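Local coordinates for protein cytosol aminopeptidase (Staphylococcus aureus subsp. aureus, PDB 3KZW) that probably removes amino-terminal residues, leucine in particular, from peptides as a metal-dependent leucyl aminopeptidase of the cytosol aminopeptidase family, at residues 225-230 against 315-320; 327-332 against 510-515; 451-456 against 462-467. All blocks are in the same frame, centred on the assembly; numbering follows the deposited sequence.

Contact 1 (225-230 against 315-320); sequences NHFKNT and GIIEAA
Glu318 of helix 308-322 meets His226, the last residue of helix 216-226, in a His-carboxylate hydrogen bond. From CB, the Glu318 chain leaves the helix and bends at its second torsion (chi2 73°), which turns the acid toward the end of helix 216-226. CG comes no nearer than 4.2 Å to His226 NE2, whereas CD lies at the edge of the imidazole, close to its plane. OE1 accepts a hydrogen bond from His226 NE2 at 2.8 Å. The N-H points reasonably straight (155°) and the oxygen lies near the ring plane, yet NE2 comes from above the carboxylate, 66° out of its plane. The same OE1 lies 3.3 Å from Phe227 CE1. OE2 sits near NE2 at too poor an angle to bond, and has a long, weak ion pair with Arg322.

His226 and Phe227 also pack on each other: His226 CD2 stands over the centre of the phenyl ring. Phe227 has just left the helix, and its carbonyl takes both N and OG1 of Thr230 from one face, closing a type I turn. Leu202 of helix 188-208 packs against both His226 and Glu318, while Ile317, whose CG2 faces Phe227 CZ, also rests on Ile329 of strand 328-338.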
ATOM      1  N   ASN A 225     -33.055  18.784 -27.026  1.00  2.67           N
ATOM      2  CA  ASN A 225     -34.490  18.590 -26.816  1.00  2.68           C
ATOM      3  C   ASN A 225     -35.074  19.483 -25.724  1.00  2.67           C
ATOM      4  O   ASN A 225     -36.223  19.919 -25.824  1.00  2.72           O
ATOM      5  CB  ASN A 225     -34.805  17.119 -26.525  1.00  2.67           C
ATOM      6  CG  ASN A 225     -34.604  16.222 -27.740  1.00  2.81           C
ATOM      7  OD1 ASN A 225     -34.746  16.659 -28.886  1.00  2.89           O
ATOM      8  ND2 ASN A 225     -34.281  14.955 -27.492  1.00  2.84           N
ATOM      9  N   HIS A 226     -34.277  19.756 -24.691  1.00  2.64           N
ATOM     10  CA  HIS A 226     -34.714  20.596 -23.583  1.00  2.63           C
ATOM     11  C   HIS A 226     -34.917  22.052 -24.002  1.00  2.67           C
ATOM     12  O   HIS A 226     -35.912  22.672 -23.626  1.00  2.72           O
ATOM     13  CB  HIS A 226     -33.736  20.514 -22.411  1.00  2.60           C
ATOM     14  CG  HIS A 226     -34.089  21.419 -21.275  1.00  2.65           C
ATOM     15  ND1 HIS A 226     -35.068  21.111 -20.356  1.00  2.66           N
ATOM     16  CD2 HIS A 226     -33.605  22.631 -20.917  1.00  2.67           C
ATOM     17  CE1 HIS A 226     -35.169  22.093 -19.477  1.00  2.70           C
ATOM     18  NE2 HIS A 226     -34.292  23.027 -19.795  1.00  2.67           N
ATOM     19  N   PHE A 227     -33.976  22.586 -24.778  1.00  2.65           N
ATOM     20  CA  PHE A 227     -34.029  23.980 -25.217  1.00  2.64           C
ATOM     21  C   PHE A 227     -34.703  24.169 -26.577  1.00  2.65           C
ATOM     22  O   PHE A 227     -34.666  25.266 -27.145  1.00  2.64           O
ATOM     23  CB  PHE A 227     -32.619  24.580 -25.257  1.00  2.66           C
ATOM     24  CG  PHE A 227     -32.002  24.789 -23.904  1.00  2.66           C
ATOM     25  CD1 PHE A 227     -32.559  25.686 -22.995  1.00  2.64           C
ATOM     26  CD2 PHE A 227     -30.844  24.106 -23.546  1.00  2.65           C
ATOM     27  CE1 PHE A 227     -31.983  25.888 -21.748  1.00  2.63           C
ATOM     28  CE2 PHE A 227     -30.259  24.301 -22.299  1.00  2.63           C
ATOM     29  CZ  PHE A 227     -30.830  25.195 -21.397  1.00  2.66           C
ATOM     30  N   LYS A 228     -35.329  23.108 -27.083  1.00  2.69           N
ATOM     31  CA  LYS A 228     -35.871  23.083 -28.443  1.00  2.70           C
ATOM     32  C   LYS A 228     -36.863  24.214 -28.741  1.00  2.73           C
ATOM     33  O   LYS A 228     -36.767  24.864 -29.785  1.00  2.79           O
ATOM     34  CB  LYS A 228     -36.488  21.717 -28.756  1.00  2.68           C
ATOM     35  CG  LYS A 228     -36.612  21.429 -30.242  1.00  2.74           C
ATOM     36  CD  LYS A 228     -37.040  19.994 -30.513  1.00  2.84           C
ATOM     37  CE  LYS A 228     -37.253  19.766 -32.006  1.00  2.87           C
ATOM     38  NZ  LYS A 228     -37.693  18.376 -32.312  1.00  2.85           N
ATOM     39  N   ASN A 229     -37.799  24.454 -27.824  1.00  2.71           N
ATOM     40  CA  ASN A 229     -38.817  25.490 -28.025  1.00  2.76           C
ATOM     41  C   ASN A 229     -38.567  26.786 -27.245  1.00  2.73           C
ATOM     42  O   ASN A 229     -39.501  27.548 -26.965  1.00  2.74           O
ATOM     43  CB  ASN A 229     -40.217  24.934 -27.727  1.00  2.77           C
ATOM     44  CG  ASN A 229     -40.681  23.920 -28.762  1.00  2.83           C
ATOM     45  OD1 ASN A 229     -40.475  24.097 -29.967  1.00  2.80           O
ATOM     46  ND2 ASN A 229     -41.319  22.851 -28.294  1.00  2.85           N
ATOM     47  N   THR A 230     -37.304  27.037 -26.910  1.00  2.71           N
ATOM     48  CA  THR A 230     -36.937  28.203 -26.105  1.00  2.68           C
ATOM     49  C   THR A 230     -36.125  29.219 -26.906  1.00  2.66           C
ATOM     50  O   THR A 230     -35.843  29.014 -28.088  1.00  2.65           O
ATOM     51  CB  THR A 230     -36.141  27.801 -24.832  1.00  2.68           C
ATOM     52  OG1 THR A 230     -34.875  27.244 -25.207  1.00  2.70           O
ATOM     53  CG2 THR A 230     -36.918  26.790 -23.990  1.00  2.66           C
ATOM     54  N   GLY A 315     -27.686  24.356 -16.031  1.00  2.63           N
ATOM     55  CA  GLY A 315     -28.581  24.893 -15.008  1.00  2.60           C
ATOM     56  C   GLY A 315     -28.560  26.407 -14.927  1.00  2.63           C
ATOM     57  O   GLY A 315     -29.613  27.043 -14.839  1.00  2.62           O
ATOM     58  N   ILE A 316     -27.357  26.981 -14.968  1.00  2.67           N
ATOM     59  CA  ILE A 316     -27.170  28.436 -14.928  1.00  2.65           C
ATOM     60  C   ILE A 316     -27.844  29.119 -16.121  1.00  2.66           C
ATOM     61  O   ILE A 316     -28.549  30.119 -15.955  1.00  2.69           O
ATOM     62  CB  ILE A 316     -25.667  28.827 -14.841  1.00  2.63           C
ATOM     63  CG1 ILE A 316     -25.082  28.406 -13.489  1.00  2.67           C
ATOM     64  CG2 ILE A 316     -25.480  30.324 -15.030  1.00  2.58           C
ATOM     65  CD1 ILE A 316     -23.562  28.306 -13.465  1.00  2.66           C
ATOM     66  N   ILE A 317     -27.637  28.566 -17.316  1.00  2.63           N
ATOM     67  CA  ILE A 317     -28.243  29.100 -18.537  1.00  2.64           C
ATOM     68  C   ILE A 317     -29.769  28.928 -18.513  1.00  2.68           C
ATOM     69  O   ILE A 317     -30.506  29.822 -18.943  1.00  2.69           O
ATOM     70  CB  ILE A 317     -27.608  28.475 -19.806  1.00  2.60           C
ATOM     71  CG1 ILE A 317     -26.129  28.871 -19.899  1.00  2.59           C
ATOM     72  CG2 ILE A 317     -28.352  28.910 -21.068  1.00  2.60           C
ATOM     73  CD1 ILE A 317     -25.299  28.028 -20.853  1.00  2.62           C
ATOM     74  N   GLU A 318     -30.232  27.792 -17.990  1.00  2.67           N
ATOM     75  CA  GLU A 318     -31.661  27.527 -17.817  1.00  2.63           C
ATOM     76  C   GLU A 318     -32.315  28.576 -16.920  1.00  2.66           C
ATOM     77  O   GLU A 318     -33.410  29.062 -17.222  1.00  2.69           O
ATOM     78  CB  GLU A 318     -31.885  26.114 -17.256  1.00  2.61           C
ATOM     79  CG  GLU A 318     -33.316  25.795 -16.803  1.00  2.65           C
ATOM     80  CD  GLU A 318     -34.305  25.602 -17.954  1.00  2.82           C
ATOM     81  OE1 GLU A 318     -33.903  25.691 -19.133  1.00  2.89           O
ATOM     82  OE2 GLU A 318     -35.497  25.350 -17.677  1.00  2.88           O
ATOM     83  N   ALA A 319     -31.637  28.923 -15.827  1.00  2.63           N
ATOM     84  CA  ALA A 319     -32.133  29.928 -14.892  1.00  2.62           C
ATOM     85  C   ALA A 319     -32.128  31.322 -15.514  1.00  2.66           C
ATOM     86  O   ALA A 319     -33.100  32.065 -15.387  1.00  2.71           O
ATOM     87  CB  ALA A 319     -31.322  29.909 -13.612  1.00  2.60           C
ATOM     88  N   ALA A 320     -31.037  31.661 -16.196  1.00  2.63           N
ATOM     89  CA  ALA A 320     -30.889  32.970 -16.827  1.00  2.64           C
ATOM     90  C   ALA A 320     -31.954  33.230 -17.891  1.00  2.66           C
ATOM     91  O   ALA A 320     -32.469  34.348 -17.998  1.00  2.70           O
ATOM     92  CB  ALA A 320     -29.491  33.122 -17.416  1.00  2.61           C
TER

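Contact 2 (327-332 against 510-515)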
ATOM      1  N   VAL A 327     -28.599  39.566 -20.303  1.00  2.66           N
ATOM      2  CA  VAL A 327     -27.193  39.188 -20.457  1.00  2.65           C
ATOM      3  C   VAL A 327     -26.990  38.273 -21.659  1.00  2.66           C
ATOM      4  O   VAL A 327     -27.876  37.493 -22.009  1.00  2.69           O
ATOM      5  CB  VAL A 327     -26.621  38.492 -19.187  1.00  2.66           C
ATOM      6  CG1 VAL A 327     -26.417  39.494 -18.060  1.00  2.69           C
ATOM      7  CG2 VAL A 327     -27.508  37.329 -18.734  1.00  2.62           C
ATOM      8  N   ASN A 328     -25.824  38.379 -22.289  1.00  2.65           N
ATOM      9  CA  ASN A 328     -25.440  37.463 -23.353  1.00  2.61           C
ATOM     10  C   ASN A 328     -24.526  36.385 -22.796  1.00  2.63           C
ATOM     11  O   ASN A 328     -23.518  36.690 -22.160  1.00  2.66           O
ATOM     12  CB  ASN A 328     -24.760  38.204 -24.506  1.00  2.63           C
ATOM     13  CG  ASN A 328     -25.719  39.093 -25.286  1.00  2.68           C
ATOM     14  OD1 ASN A 328     -26.937  39.028 -25.112  1.00  2.73           O
ATOM     15  ND2 ASN A 328     -25.167  39.929 -26.153  1.00  2.74           N
ATOM     16  N   ILE A 329     -24.897  35.127 -23.021  1.00  2.64           N
ATOM     17  CA  ILE A 329     -24.128  33.987 -22.526  1.00  2.65           C
ATOM     18  C   ILE A 329     -23.812  33.008 -23.654  1.00  2.69           C
ATOM     19  O   ILE A 329     -24.682  32.667 -24.461  1.00  2.70           O
ATOM     20  CB  ILE A 329     -24.873  33.232 -21.386  1.00  2.63           C
ATOM     21  CG1 ILE A 329     -25.127  34.156 -20.192  1.00  2.63           C
ATOM     22  CG2 ILE A 329     -24.084  32.004 -20.938  1.00  2.60           C
ATOM     23  CD1 ILE A 329     -26.155  33.629 -19.206  1.00  2.64           C
ATOM     24  N   VAL A 330     -22.556  32.573 -23.705  1.00  2.69           N
ATOM     25  CA  VAL A 330     -22.161  31.447 -24.538  1.00  2.66           C
ATOM     26  C   VAL A 330     -21.639  30.323 -23.641  1.00  2.65           C
ATOM     27  O   VAL A 330     -20.715  30.521 -22.853  1.00  2.68           O
ATOM     28  CB  VAL A 330     -21.143  31.846 -25.654  1.00  2.66           C
ATOM     29  CG1 VAL A 330     -19.849  32.421 -25.070  1.00  2.74           C
ATOM     30  CG2 VAL A 330     -20.847  30.658 -26.563  1.00  2.71           C
ATOM     31  N   GLY A 331     -22.263  29.156 -23.745  1.00  2.66           N
ATOM     32  CA  GLY A 331     -21.885  28.000 -22.945  1.00  2.61           C
ATOM     33  C   GLY A 331     -21.198  26.960 -23.800  1.00  2.67           C
ATOM     34  O   GLY A 331     -21.711  26.585 -24.854  1.00  2.74           O
ATOM     35  N   VAL A 332     -20.030  26.505 -23.352  1.00  2.67           N
ATOM     36  CA  VAL A 332     -19.273  25.478 -24.067  1.00  2.65           C
ATOM     37  C   VAL A 332     -19.084  24.263 -23.169  1.00  2.67           C
ATOM     38  O   VAL A 332     -18.543  24.372 -22.065  1.00  2.65           O
ATOM     39  CB  VAL A 332     -17.896  25.998 -24.559  1.00  2.66           C
ATOM     40  CG1 VAL A 332     -17.175  24.931 -25.383  1.00  2.59           C
ATOM     41  CG2 VAL A 332     -18.057  27.281 -25.374  1.00  2.59           C
ATOM     42  N   GLN A 510     -26.934  34.838  -9.200  1.00  2.60           N
ATOM     43  CA  GLN A 510     -26.948  36.088  -8.449  1.00  2.66           C
ATOM     44  C   GLN A 510     -26.003  37.125  -9.065  1.00  2.66           C
ATOM     45  O   GLN A 510     -26.342  38.305  -9.148  1.00  2.70           O
ATOM     46  CB  GLN A 510     -26.597  35.830  -6.979  1.00  2.65           C
ATOM     47  CG  GLN A 510     -26.718  37.043  -6.058  1.00  2.63           C
ATOM     48  CD  GLN A 510     -28.105  37.655  -6.062  1.00  2.80           C
ATOM     49  OE1 GLN A 510     -28.255  38.861  -6.267  1.00  2.78           O
ATOM     50  NE2 GLN A 510     -29.129  36.827  -5.843  1.00  2.72           N
ATOM     51  N   TRP A 511     -24.830  36.666  -9.500  1.00  2.64           N
ATOM     52  CA  TRP A 511     -23.850  37.518 -10.169  1.00  2.64           C
ATOM     53  C   TRP A 511     -24.363  38.015 -11.519  1.00  2.67           C
ATOM     54  O   TRP A 511     -24.162  39.179 -11.875  1.00  2.70           O
ATOM     55  CB  TRP A 511     -22.519  36.780 -10.342  1.00  2.63           C
ATOM     56  CG  TRP A 511     -21.474  37.602 -11.037  1.00  2.69           C
ATOM     57  CD1 TRP A 511     -20.687  38.569 -10.481  1.00  2.69           C
ATOM     58  CD2 TRP A 511     -21.112  37.535 -12.422  1.00  2.71           C
ATOM     59  NE1 TRP A 511     -19.854  39.105 -11.432  1.00  2.74           N
ATOM     60  CE2 TRP A 511     -20.094  38.492 -12.633  1.00  2.73           C
ATOM     61  CE3 TRP A 511     -21.548  36.760 -13.506  1.00  2.72           C
ATOM     62  CZ2 TRP A 511     -19.502  38.696 -13.886  1.00  2.73           C
ATOM     63  CZ3 TRP A 511     -20.959  36.964 -14.754  1.00  2.73           C
ATOM     64  CH2 TRP A 511     -19.947  37.926 -14.931  1.00  2.73           C
ATOM     65  N   LEU A 512     -25.021  37.126 -12.260  1.00  2.68           N
ATOM     66  CA  LEU A 512     -25.609  37.470 -13.558  1.00  2.69           C
ATOM     67  C   LEU A 512     -26.732  38.492 -13.429  1.00  2.67           C
ATOM     68  O   LEU A 512     -26.929  39.315 -14.322  1.00  2.73           O
ATOM     69  CB  LEU A 512     -26.127  36.219 -14.272  1.00  2.66           C
ATOM     70  CG  LEU A 512     -25.116  35.252 -14.893  1.00  2.66           C
ATOM     71  CD1 LEU A 512     -25.838  34.022 -15.409  1.00  2.66           C
ATOM     72  CD2 LEU A 512     -24.310  35.909 -16.009  1.00  2.64           C
ATOM     73  N   LYS A 513     -27.461  38.432 -12.317  1.00  2.68           N
ATOM     74  CA  LYS A 513     -28.532  39.384 -12.024  1.00  2.69           C
ATOM     75  C   LYS A 513     -28.017  40.810 -11.837  1.00  2.67           C
ATOM     76  O   LYS A 513     -28.782  41.767 -11.951  1.00  2.75           O
ATOM     77  CB  LYS A 513     -29.304  38.954 -10.773  1.00  2.68           C
ATOM     78  CG  LYS A 513     -30.338  37.856 -11.007  1.00  2.67           C
ATOM     79  CD  LYS A 513     -30.994  37.406  -9.702  1.00  2.70           C
ATOM     80  CE  LYS A 513     -31.916  38.479  -9.128  1.00  2.83           C
ATOM     81  NZ  LYS A 513     -32.502  38.069  -7.820  1.00  2.89           N
ATOM     82  N   GLN A 514     -26.721  40.941 -11.561  1.00  2.68           N
ATOM     83  CA  GLN A 514     -26.111  42.234 -11.261  1.00  2.70           C
ATOM     84  C   GLN A 514     -25.335  42.847 -12.434  1.00  2.73           C
ATOM     85  O   GLN A 514     -24.595  43.819 -12.251  1.00  2.81           O
ATOM     86  CB  GLN A 514     -25.215  42.112 -10.026  1.00  2.66           C
ATOM     87  CG  GLN A 514     -25.973  41.775  -8.745  1.00  2.73           C
ATOM     88  CD  GLN A 514     -25.055  41.493  -7.564  1.00  2.86           C
ATOM     89  OE1 GLN A 514     -23.854  41.777  -7.607  1.00  2.86           O
ATOM     90  NE2 GLN A 514     -25.622  40.934  -6.498  1.00  2.75           N
ATOM     91  N   GLN A 515     -25.519  42.293 -13.632  1.00  2.71           N
ATOM     92  CA  GLN A 515     -24.811  42.774 -14.821  1.00  2.72           C
ATOM     93  C   GLN A 515     -25.633  43.776 -15.641  1.00  2.83           C
ATOM     94  O   GLN A 515     -26.664  43.435 -16.230  1.00  2.90           O
ATOM     95  CB  GLN A 515     -24.354  41.603 -15.694  1.00  2.67           C
ATOM     96  CG  GLN A 515     -23.461  40.590 -14.977  1.00  2.76           C
ATOM     97  CD  GLN A 515     -22.269  41.230 -14.283  1.00  2.80           C
ATOM     98  OE1 GLN A 515     -22.154  41.187 -13.056  1.00  2.80           O
ATOM     99  NE2 GLN A 515     -21.381  41.837 -15.066  1.00  2.78           N
TER
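Ile329 and Leu512 point at each other, tip to tip, where strand 328-338 meets helix 505-512, the last of the chain. Each reaches out through an extended outer torsion: with chi2 at 164° in Ile329 and 174° in Leu512, each CD1 is carried far from its backbone, and the two methyls meet at 3.8 Å. Val327, two residues earlier on the same side of the chain, approaches differently. Its CG1 serves two neighbours, lying 3.8 Å from Leu512 O and the same distance from Gln515 CB, and its side chain and that of Gln515 cross obliquely. CG2, the other branch, makes a looser apolar contact with Leu512 CD2 at 4.4 Å. Leu512 is thus met by two residues of 327-332, at CD1 by Ile329, and at CD2 and its carbonyl oxygen by Val327.

The chain end is brought within reach of Val327 by a type I turn from Leu512 to Gln515, next to which Gln514 N is hydrogen-bonded to Trp511 O. No hydrogen bond joins the two segments; this is apolar helix-on-sheet packing. Strand 328-338 runs between 262-269, antiparallel to it, and the parallel 278-285, whose Ile278 also touches Leu512. Trp511 packs on helix 414-426, and Lys513, its CB directed away from the strand, forms a salt bridge with Glu192 of helix 188-208.

Contact 3 (451-456 against 462-467); sequences DLVNHT and ALFAAS
Two first torsions set up the meeting of Thr456 with Phe464. Phe464 carries CG opposite its backbone N (chi1 -177°), which projects the ring off the helix toward the chain at 453-456. In Thr456 it is OG1 that stands opposite the backbone N (chi1 -180°), putting the methyl CG2 between N and the carbonyl carbon and over the aromatic ring. CG2 lies 3.6 Å from Phe464 CD2 and 4.1 Å from the ring centroid, 29° off the normal, a CH-pi contact over the face. Thr456 N stands above the same face, displaced toward the rim. The hydroxyl is engaged on its own account, with a hydrogen bond to the backbone N of Gly458.

The opposite end of the ring runs into backbone. Val453 O approaches CZ at the edge, near the ring plane, at 3.5 Å, and Asn454 C and His455 N each lie obliquely 3.6 Å from CE1. Val453 CG1 adds an apolar contact with CZ at 4.1 Å, its side chain set nearly perpendicular to the phenylalanine.

Within the catalytic domain of the cytosol aminopeptidase family, a short loop here joins strand 452-453 to helix 461-470. The strand lies at one margin of a small three-stranded sheet, parallel to 358-360, and the helix ends at Thr470, one of the residues of a sodium site. The ring of Phe464 packs against the segment that leaves the strand.

Asn454 turns its CB away from the helix, and its amide is hydrogen-bonded to the backbone of Met362, Asn363 and Ala366. Arg369 of helix 368-380 and Ser443 also touch Phe464. Asp451 OD2 is hydrogen-bonded to Ser167 of a second subunit, and Leu463 packs on Leu401 of a third.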
ATOM      1  N   ASP A 451       5.285  21.196 -26.002  1.00  2.65           N
ATOM      2  CA  ASP A 451       5.152  22.565 -25.499  1.00  2.64           C
ATOM      3  C   ASP A 451       4.652  22.571 -24.061  1.00  2.65           C
ATOM      4  O   ASP A 451       5.112  23.369 -23.243  1.00  2.70           O
ATOM      5  CB  ASP A 451       4.187  23.378 -26.372  1.00  2.64           C
ATOM      6  CG  ASP A 451       4.698  23.581 -27.788  1.00  2.65           C
ATOM      7  OD1 ASP A 451       5.898  23.873 -27.961  1.00  2.82           O
ATOM      8  OD2 ASP A 451       3.894  23.467 -28.735  1.00  2.62           O
ATOM      9  N   LEU A 452       3.706  21.679 -23.766  1.00  2.63           N
ATOM     10  CA  LEU A 452       3.085  21.599 -22.445  1.00  2.63           C
ATOM     11  C   LEU A 452       3.015  20.166 -21.917  1.00  2.62           C
ATOM     12  O   LEU A 452       3.063  19.203 -22.686  1.00  2.58           O
ATOM     13  CB  LEU A 452       1.679  22.213 -22.471  1.00  2.60           C
ATOM     14  CG  LEU A 452       1.521  23.692 -22.845  1.00  2.60           C
ATOM     15  CD1 LEU A 452       0.083  23.994 -23.219  1.00  2.64           C
ATOM     16  CD2 LEU A 452       2.002  24.616 -21.733  1.00  2.58           C
ATOM     17  N   VAL A 453       2.912  20.047 -20.596  1.00  2.62           N
ATOM     18  CA  VAL A 453       2.709  18.764 -19.927  1.00  2.63           C
ATOM     19  C   VAL A 453       1.465  18.873 -19.035  1.00  2.66           C
ATOM     20  O   VAL A 453       1.190  19.944 -18.482  1.00  2.70           O
ATOM     21  CB  VAL A 453       3.980  18.316 -19.137  1.00  2.59           C
ATOM     22  CG1 VAL A 453       4.222  19.189 -17.901  1.00  2.62           C
ATOM     23  CG2 VAL A 453       3.897  16.847 -18.758  1.00  2.60           C
ATOM     24  N   ASN A 454       0.707  17.785 -18.914  1.00  2.60           N
ATOM     25  CA  ASN A 454      -0.578  17.835 -18.211  1.00  2.64           C
ATOM     26  C   ASN A 454      -0.524  17.429 -16.735  1.00  2.67           C
ATOM     27  O   ASN A 454      -1.545  17.453 -16.043  1.00  2.71           O
ATOM     28  CB  ASN A 454      -1.652  17.027 -18.965  1.00  2.61           C
ATOM     29  CG  ASN A 454      -1.635  15.543 -18.623  1.00  2.68           C
ATOM     30  OD1 ASN A 454      -0.576  14.922 -18.514  1.00  2.68           O
ATOM     31  ND2 ASN A 454      -2.822  14.967 -18.461  1.00  2.61           N
ATOM     32  N   HIS A 455       0.661  17.064 -16.254  1.00  2.65           N
ATOM     33  CA  HIS A 455       0.796  16.557 -14.890  1.00  2.74           C
ATOM     34  C   HIS A 455       2.176  16.815 -14.296  1.00  2.80           C
ATOM     35  O   HIS A 455       3.191  16.720 -14.988  1.00  2.87           O
ATOM     36  CB  HIS A 455       0.485  15.057 -14.856  1.00  2.71           C
ATOM     37  CG  HIS A 455       0.337  14.492 -13.476  1.00  2.86           C
ATOM     38  ND1 HIS A 455       1.241  13.602 -12.935  1.00  2.87           N
ATOM     39  CD2 HIS A 455      -0.619  14.678 -12.532  1.00  2.85           C
ATOM     40  CE1 HIS A 455       0.851  13.268 -11.716  1.00  2.90           C
ATOM     41  NE2 HIS A 455      -0.272  13.910 -11.446  1.00  2.84           N
ATOM     42  N   THR A 456       2.192  17.143 -13.007  1.00  2.80           N
ATOM     43  CA  THR A 456       3.429  17.284 -12.245  1.00  2.76           C
ATOM     44  C   THR A 456       3.479  16.234 -11.136  1.00  2.79           C
ATOM     45  O   THR A 456       2.445  15.877 -10.553  1.00  2.82           O
ATOM     46  CB  THR A 456       3.578  18.707 -11.635  1.00  2.83           C
ATOM     47  OG1 THR A 456       4.806  18.793 -10.899  1.00  2.91           O
ATOM     48  CG2 THR A 456       2.398  19.053 -10.706  1.00  2.65           C
ATOM     49  N   ALA A 462      -3.523  21.174  -7.535  1.00  2.65           N
ATOM     50  CA  ALA A 462      -4.707  21.970  -7.854  1.00  2.66           C
ATOM     51  C   ALA A 462      -4.315  23.283  -8.525  1.00  2.63           C
ATOM     52  O   ALA A 462      -4.995  23.747  -9.441  1.00  2.62           O
ATOM     53  CB  ALA A 462      -5.539  22.228  -6.604  1.00  2.66           C
ATOM     54  N   LEU A 463      -3.207  23.867  -8.071  1.00  2.62           N
ATOM     55  CA  LEU A 463      -2.695  25.111  -8.642  1.00  2.65           C
ATOM     56  C   LEU A 463      -2.157  24.870 -10.053  1.00  2.65           C
ATOM     57  O   LEU A 463      -2.351  25.695 -10.950  1.00  2.62           O
ATOM     58  CB  LEU A 463      -1.602  25.723  -7.752  1.00  2.63           C
ATOM     59  CG  LEU A 463      -1.714  25.748  -6.224  1.00  2.62           C
ATOM     60  CD1 LEU A 463      -0.511  26.469  -5.652  1.00  2.57           C
ATOM     61  CD2 LEU A 463      -3.002  26.397  -5.733  1.00  2.57           C
ATOM     62  N   PHE A 464      -1.490  23.731 -10.236  1.00  2.61           N
ATOM     63  CA  PHE A 464      -0.984  23.314 -11.542  1.00  2.60           C
ATOM     64  C   PHE A 464      -2.119  23.159 -12.556  1.00  2.65           C
ATOM     65  O   PHE A 464      -2.045  23.696 -13.662  1.00  2.69           O
ATOM     66  CB  PHE A 464      -0.205  21.998 -11.421  1.00  2.62           C
ATOM     67  CG  PHE A 464       0.414  21.533 -12.712  1.00  2.57           C
ATOM     68  CD1 PHE A 464      -0.330  20.817 -13.640  1.00  2.54           C
ATOM     69  CD2 PHE A 464       1.745  21.810 -12.996  1.00  2.66           C
ATOM     70  CE1 PHE A 464       0.237  20.392 -14.833  1.00  2.58           C
ATOM     71  CE2 PHE A 464       2.322  21.382 -14.186  1.00  2.64           C
ATOM     72  CZ  PHE A 464       1.565  20.675 -15.106  1.00  2.63           C
ATOM     73  N   ALA A 465      -3.160  22.421 -12.172  1.00  2.59           N
ATOM     74  CA  ALA A 465      -4.324  22.205 -13.028  1.00  2.57           C
ATOM     75  C   ALA A 465      -4.961  23.525 -13.469  1.00  2.64           C
ATOM     76  O   ALA A 465      -5.318  23.692 -14.638  1.00  2.61           O
ATOM     77  CB  ALA A 465      -5.340  21.333 -12.319  1.00  2.58           C
ATOM     78  N   ALA A 466      -5.088  24.458 -12.526  1.00  2.66           N
ATOM     79  CA  ALA A 466      -5.657  25.774 -12.794  1.00  2.69           C
ATOM     80  C   ALA A 466      -4.798  26.554 -13.788  1.00  2.68           C
ATOM     81  O   ALA A 466      -5.319  27.186 -14.708  1.00  2.63           O
ATOM     82  CB  ALA A 466      -5.812  26.551 -11.500  1.00  2.67           C
ATOM     83  N   SER A 467      -3.484  26.491 -13.591  1.00  2.69           N
ATOM     84  CA  SER A 467      -2.521  27.127 -14.485  1.00  2.65           C
ATOM     85  C   SER A 467      -2.627  26.562 -15.898  1.00  2.66           C
ATOM     86  O   SER A 467      -2.535  27.302 -16.877  1.00  2.72           O
ATOM     87  CB  SER A 467      -1.099  26.936 -13.957  1.00  2.63           C
ATOM     88  OG  SER A 467      -0.149  27.561 -14.803  1.00  2.74           O
TER

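How the contacts relate
Contacts 1 and 2 are neighbours, their centres 13 Å apart, whereas contact 3 lies 33 Å from the first and 28 Å from the second, centre to centre. Helix 308-322, used by contact 1, packs on both segments of contact 2, Ile316 touching Leu512 and Ala320 touching Ile329. That helix is followed, after a short loop, by strand 328-338, used by contact 2, so together they build one layered region of helices against the large mixed sheet. Along the chain contact 1 closes first; contact 2 then brings the C-terminus back to that strand, enclosing contact 3. Contact 3, which includes an outer strand of a separate three-stranded sheet, also touches two other subunits, while no other chain touches contacts 1 and 2.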